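Local structure of gluconate kinase (Lactobacillus acidophilus, 3LL3) at residues K26-I38 with I52-K66. The protein probably phosphorylates a sugar or sugar acid such as gluconate with ATP, as a member of the FGGY carbohydrate kinase family. Numbering follows the deposited sequence.
Sequences KAVASVSKGYPLI and IFDAVQEIIFDLTQK
Y35 lies with one ring face under I52, just after the end of strand 27-34, the outermost strand at one side of the N-terminal sheet of this actin-like ATPase fold; the strand itself runs nearly antiparallel to helix 49-65 packed on the sheet. The N-to-C directions of the axes of strand 27-34 and helix 52-65 are 158° apart, and the axes come within 8.0 Å. No hydrogen bond joins the two segments, so packing carries the contact. I52 CG1 sits 3.5 Å from the centroid of the Y35 ring and 6° off its normal, a centred CH-pi contact, while A55 CB approaches the ring edge near its plane. Y35 OH is hydrogen-bonded to G12 O and T16 OG1, which fixes the far end of the ring. An alanine at Y35 is likely to leave I52 without its aromatic face and both OH partners without this bond. Back along the strand, A29, V31 and K33 point toward the helix, while the intervening S30 and S32 point away. The side chains of K33 and I59 run alongside in opposite senses, K33 CG lying 3.9 Å from I59 CG1, and the bend at chi2 (-50°) takes the lysine end away from the helix; K33 NZ stays 5.0 Å from D62 OD2, too far for a salt bridge. With V31 CG1 opposite the backbone N, CG2 stands beside that N, where it meets L63 CD2 at 3.7 Å. K66 CD touches A29 CB at 3.6 Å, and K66 NZ ends 3.5 Å from V31 CG2.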
loop_
_atom_site.group_PDB
_atom_site.type_symbol
_atom_site.label_atom_id
_atom_site.label_comp_id
_atom_site.label_asym_id
_atom_site.label_seq_id
_atom_site.Cartn_x
_atom_site.Cartn_y
_atom_site.Cartn_z
ATOM N N LYS A 26 -8.125 18.334 43.814
ATOM C CA LYS A 26 -7.161 19.033 42.981
ATOM C C LYS A 26 -5.787 18.382 43.065
ATOM O O LYS A 26 -5.290 18.114 44.157
ATOM C CB LYS A 26 -7.068 20.506 43.413
ATOM C CG LYS A 26 -5.929 21.269 42.759
ATOM C CD LYS A 26 -5.705 22.633 43.410
ATOM C CE LYS A 26 -4.649 23.418 42.645
ATOM N NZ LYS A 26 -4.265 24.670 43.354
ATOM N N ALA A 27 -5.163 18.149 41.920
ATOM C CA ALA A 27 -3.831 17.572 41.902
ATOM C C ALA A 27 -2.862 18.636 42.364
ATOM O O ALA A 27 -2.881 19.753 41.862
ATOM C CB ALA A 27 -3.467 17.093 40.496
ATOM N N VAL A 28 -2.014 18.311 43.329
ATOM C CA VAL A 28 -1.098 19.319 43.847
ATOM C C VAL A 28 0.358 18.994 43.525
ATOM O O VAL A 28 1.217 19.879 43.521
ATOM C CB VAL A 28 -1.316 19.580 45.359
ATOM C CG1 VAL A 28 -2.752 20.009 45.610
ATOM C CG2 VAL A 28 -0.992 18.362 46.176
ATOM N N ALA A 29 0.625 17.724 43.235
ATOM C CA ALA A 29 1.950 17.294 42.823
ATOM C C ALA A 29 1.859 15.921 42.194
ATOM O O ALA A 29 0.890 15.205 42.399
ATOM C CB ALA A 29 2.887 17.251 44.017
ATOM N N SER A 30 2.885 15.559 41.439
ATOM C CA SER A 30 3.002 14.221 40.907
ATOM C C SER A 30 4.476 13.877 40.731
ATOM O O SER A 30 5.301 14.751 40.463
ATOM C CB SER A 30 2.262 14.126 39.578
ATOM O OG SER A 30 2.756 15.089 38.678
ATOM N N VAL A 31 4.799 12.602 40.902
ATOM C CA VAL A 31 6.156 12.112 40.730
ATOM C C VAL A 31 6.058 10.764 40.014
ATOM O O VAL A 31 5.146 9.992 40.293
ATOM C CB VAL A 31 6.848 11.908 42.101
ATOM C CG1 VAL A 31 8.186 11.210 41.933
ATOM C CG2 VAL A 31 7.022 13.241 42.831
ATOM N N SER A 32 6.973 10.475 39.094
ATOM C CA SER A 32 7.000 9.150 38.482
ATOM C C SER A 32 8.422 8.590 38.393
ATOM O O SER A 32 9.386 9.354 38.374
ATOM C CB SER A 32 6.316 9.170 37.112
ATOM O OG SER A 32 6.968 10.061 36.240
ATOM N N LYS A 33 8.539 7.258 38.369
ATOM C CA LYS A 33 9.829 6.568 38.256
ATOM C C LYS A 33 9.712 5.317 37.380
ATOM O O LYS A 33 8.759 4.544 37.512
ATOM C CB LYS A 33 10.367 6.158 39.639
ATOM C CG LYS A 33 10.692 7.323 40.589
ATOM C CD LYS A 33 11.576 8.405 39.928
ATOM C CE LYS A 33 11.686 9.659 40.804
ATOM N NZ LYS A 33 12.250 10.831 40.069
ATOM N N GLY A 34 10.690 5.105 36.500
ATOM C CA GLY A 34 10.645 3.988 35.573
ATOM C C GLY A 34 11.430 2.747 35.980
ATOM O O GLY A 34 12.208 2.758 36.936
ATOM N N TYR A 35 11.208 1.663 35.246
ATOM C CA TYR A 35 11.964 0.427 35.418
ATOM C C TYR A 35 12.161 -0.186 34.045
ATOM O O TYR A 35 11.356 0.035 33.154
ATOM C CB TYR A 35 11.234 -0.539 36.354
ATOM C CG TYR A 35 9.757 -0.255 36.469
ATOM C CD1 TYR A 35 9.265 0.595 37.460
ATOM C CD2 TYR A 35 8.856 -0.815 35.575
ATOM C CE1 TYR A 35 7.906 0.864 37.560
ATOM C CE2 TYR A 35 7.503 -0.554 35.662
ATOM C CZ TYR A 35 7.025 0.280 36.655
ATOM O OH TYR A 35 5.665 0.541 36.722
ATOM N N PRO A 36 13.243 -0.950 33.867
ATOM C CA PRO A 36 13.553 -1.502 32.548
ATOM C C PRO A 36 12.633 -2.670 32.210
ATOM O O PRO A 36 12.179 -3.385 33.110
ATOM C CB PRO A 36 14.983 -2.032 32.712
ATOM C CG PRO A 36 15.382 -1.767 34.142
ATOM C CD PRO A 36 14.147 -1.464 34.906
ATOM N N LEU A 37 12.358 -2.858 30.925
ATOM C CA LEU A 37 11.686 -4.066 30.484
ATOM C C LEU A 37 12.742 -5.140 30.276
ATOM O O LEU A 37 13.851 -4.849 29.833
ATOM C CB LEU A 37 10.936 -3.819 29.179
ATOM C CG LEU A 37 9.690 -4.678 28.939
ATOM C CD1 LEU A 37 8.518 -4.173 29.786
ATOM C CD2 LEU A 37 9.314 -4.666 27.461
ATOM N N ILE A 38 12.406 -6.380 30.606
ATOM C CA ILE A 38 13.311 -7.499 30.397
ATOM C C ILE A 38 12.956 -8.218 29.095
ATOM O O ILE A 38 11.979 -8.972 29.034
ATOM C CB ILE A 38 13.244 -8.479 31.570
ATOM C CG1 ILE A 38 13.527 -7.738 32.877
ATOM C CG2 ILE A 38 14.221 -9.629 31.368
ATOM C CD1 ILE A 38 13.188 -8.527 34.111
ATOM N N ILE A 52 9.808 -2.534 40.670
ATOM C CA ILE A 52 8.552 -1.809 40.615
ATOM C C ILE A 52 8.144 -1.381 42.015
ATOM O O ILE A 52 7.767 -0.218 42.233
ATOM C CB ILE A 52 7.432 -2.644 39.970
ATOM C CG1 ILE A 52 7.742 -2.870 38.488
ATOM C CG2 ILE A 52 6.093 -1.958 40.153
ATOM C CD1 ILE A 52 6.668 -3.633 37.727
ATOM N N PHE A 53 8.237 -2.304 42.969
ATOM C CA PHE A 53 7.867 -1.984 44.339
ATOM C C PHE A 53 8.785 -0.921 44.954
ATOM O O PHE A 53 8.323 -0.068 45.698
ATOM C CB PHE A 53 7.829 -3.227 45.229
ATOM C CG PHE A 53 7.463 -2.922 46.649
ATOM C CD1 PHE A 53 8.420 -2.943 47.647
ATOM C CD2 PHE A 53 6.165 -2.572 46.980
ATOM C CE1 PHE A 53 8.081 -2.638 48.955
ATOM C CE2 PHE A 53 5.822 -2.266 48.280
ATOM C CZ PHE A 53 6.776 -2.304 49.270
ATOM N N ASP A 54 10.079 -0.981 44.641
ATOM C CA ASP A 54 11.014 0.067 45.051
ATOM C C ASP A 54 10.605 1.434 44.476
ATOM O O ASP A 54 10.613 2.443 45.182
ATOM C CB ASP A 54 12.444 -0.283 44.623
ATOM C CG ASP A 54 13.059 -1.413 45.460
ATOM O OD1 ASP A 54 12.426 -1.870 46.440
ATOM O OD2 ASP A 54 14.187 -1.842 45.143
ATOM N N ALA A 55 10.254 1.476 43.193
ATOM C CA ALA A 55 9.778 2.730 42.598
ATOM C C ALA A 55 8.545 3.224 43.351
ATOM O O ALA A 55 8.425 4.405 43.655
ATOM C CB ALA A 55 9.474 2.552 41.114
ATOM N N VAL A 56 7.649 2.304 43.685
ATOM C CA VAL A 56 6.426 2.629 44.413
ATOM C C VAL A 56 6.702 3.295 45.764
ATOM O O VAL A 56 6.073 4.301 46.100
ATOM C CB VAL A 56 5.546 1.373 44.631
ATOM C CG1 VAL A 56 4.527 1.623 45.703
ATOM C CG2 VAL A 56 4.865 0.989 43.335
ATOM N N GLN A 57 7.635 2.747 46.541
ATOM C CA GLN A 57 7.947 3.345 47.842
ATOM C C GLN A 57 8.548 4.726 47.670
ATOM O O GLN A 57 8.275 5.634 48.442
ATOM C CB GLN A 57 8.960 2.508 48.611
ATOM C CG GLN A 57 8.557 1.081 48.839
ATOM C CD GLN A 57 9.684 0.303 49.478
ATOM O OE1 GLN A 57 10.266 -0.586 48.860
ATOM N NE2 GLN A 57 10.029 0.667 50.700
ATOM N N GLU A 58 9.400 4.845 46.660
ATOM C CA GLU A 58 10.130 6.060 46.389
ATOM C C GLU A 58 9.155 7.166 45.979
ATOM O O GLU A 58 9.192 8.274 46.508
ATOM C CB GLU A 58 11.134 5.782 45.283
ATOM C CG GLU A 58 12.360 6.648 45.312
ATOM C CD GLU A 58 13.349 6.245 44.239
ATOM O OE1 GLU A 58 13.531 5.020 44.034
ATOM O OE2 GLU A 58 13.938 7.146 43.603
ATOM N N ILE A 59 8.267 6.847 45.050
ATOM C CA ILE A 59 7.243 7.785 44.620
ATOM C C ILE A 59 6.392 8.277 45.788
ATOM O O ILE A 59 6.233 9.483 45.978
ATOM C CB ILE A 59 6.362 7.177 43.509
ATOM C CG1 ILE A 59 7.164 7.093 42.209
ATOM C CG2 ILE A 59 5.108 8.004 43.296
ATOM C CD1 ILE A 59 6.567 6.165 41.185
ATOM N N ILE A 60 5.865 7.353 46.586
ATOM C CA ILE A 60 5.009 7.740 47.704
ATOM C C ILE A 60 5.753 8.622 48.710
ATOM O O ILE A 60 5.230 9.639 49.173
ATOM C CB ILE A 60 4.415 6.521 48.395
ATOM C CG1 ILE A 60 3.517 5.767 47.413
ATOM C CG2 ILE A 60 3.657 6.937 49.669
ATOM C CD1 ILE A 60 3.015 4.431 47.934
ATOM N N PHE A 61 6.986 8.252 49.022
ATOM C CA PHE A 61 7.775 9.051 49.946
ATOM C C PHE A 61 7.964 10.485 49.428
ATOM O O PHE A 61 7.716 11.450 50.160
ATOM C CB PHE A 61 9.123 8.385 50.228
ATOM C CG PHE A 61 9.987 9.149 51.190
ATOM C CD1 PHE A 61 9.624 9.273 52.520
ATOM C CD2 PHE A 61 11.159 9.750 50.767
ATOM C CE1 PHE A 61 10.418 9.980 53.413
ATOM C CE2 PHE A 61 11.955 10.450 51.656
ATOM C CZ PHE A 61 11.581 10.565 52.977
ATOM N N ASP A 62 8.389 10.619 48.171
ATOM C CA ASP A 62 8.637 11.931 47.586
ATOM C C ASP A 62 7.402 12.824 47.642
ATOM O O ASP A 62 7.497 14.023 47.923
ATOM C CB ASP A 62 9.111 11.796 46.142
ATOM C CG ASP A 62 10.514 11.269 46.046
ATOM O OD1 ASP A 62 11.098 10.951 47.104
ATOM O OD2 ASP A 62 11.036 11.176 44.917
ATOM N N LEU A 63 6.243 12.235 47.371
ATOM C CA LEU A 63 4.982 12.964 47.444
ATOM C C LEU A 63 4.698 13.477 48.859
ATOM O O LEU A 63 4.340 14.640 49.041
ATOM C CB LEU A 63 3.827 12.088 46.946
ATOM C CG LEU A 63 3.832 11.826 45.435
ATOM C CD1 LEU A 63 2.703 10.878 45.024
ATOM C CD2 LEU A 63 3.757 13.143 44.641
ATOM N N THR A 64 4.854 12.613 49.863
ATOM C CA THR A 64 4.573 13.010 51.239
ATOM C C THR A 64 5.553 14.069 51.740
ATOM O O THR A 64 5.236 14.828 52.655
ATOM C CB THR A 64 4.613 11.806 52.201
ATOM O OG1 THR A 64 5.945 11.270 52.248
ATOM C CG2 THR A 64 3.627 10.735 51.743
ATOM N N GLN A 65 6.747 14.099 51.150
ATOM C CA GLN A 65 7.760 15.087 51.508
ATOM C C GLN A 65 7.330 16.483 51.071
ATOM O O GLN A 65 7.801 17.487 51.598
ATOM C CB GLN A 65 9.095 14.742 50.845
ATOM C CG GLN A 65 9.801 13.546 51.447
ATOM C CD GLN A 65 10.207 13.791 52.886
ATOM O OE1 GLN A 65 9.385 13.699 53.802
ATOM N NE2 GLN A 65 11.483 14.109 53.096
ATOM N N LYS A 66 6.423 16.538 50.104
ATOM C CA LYS A 66 6.033 17.793 49.487
ATOM C C LYS A 66 5.008 18.566 50.298
ATOM O O LYS A 66 4.721 19.714 49.994
ATOM C CB LYS A 66 5.493 17.542 48.074
ATOM C CG LYS A 66 6.560 17.113 47.090
ATOM C CD LYS A 66 6.022 17.091 45.680
ATOM C CE LYS A 66 7.154 17.214 44.674
ATOM N NZ LYS A 66 8.068 16.039 44.712
#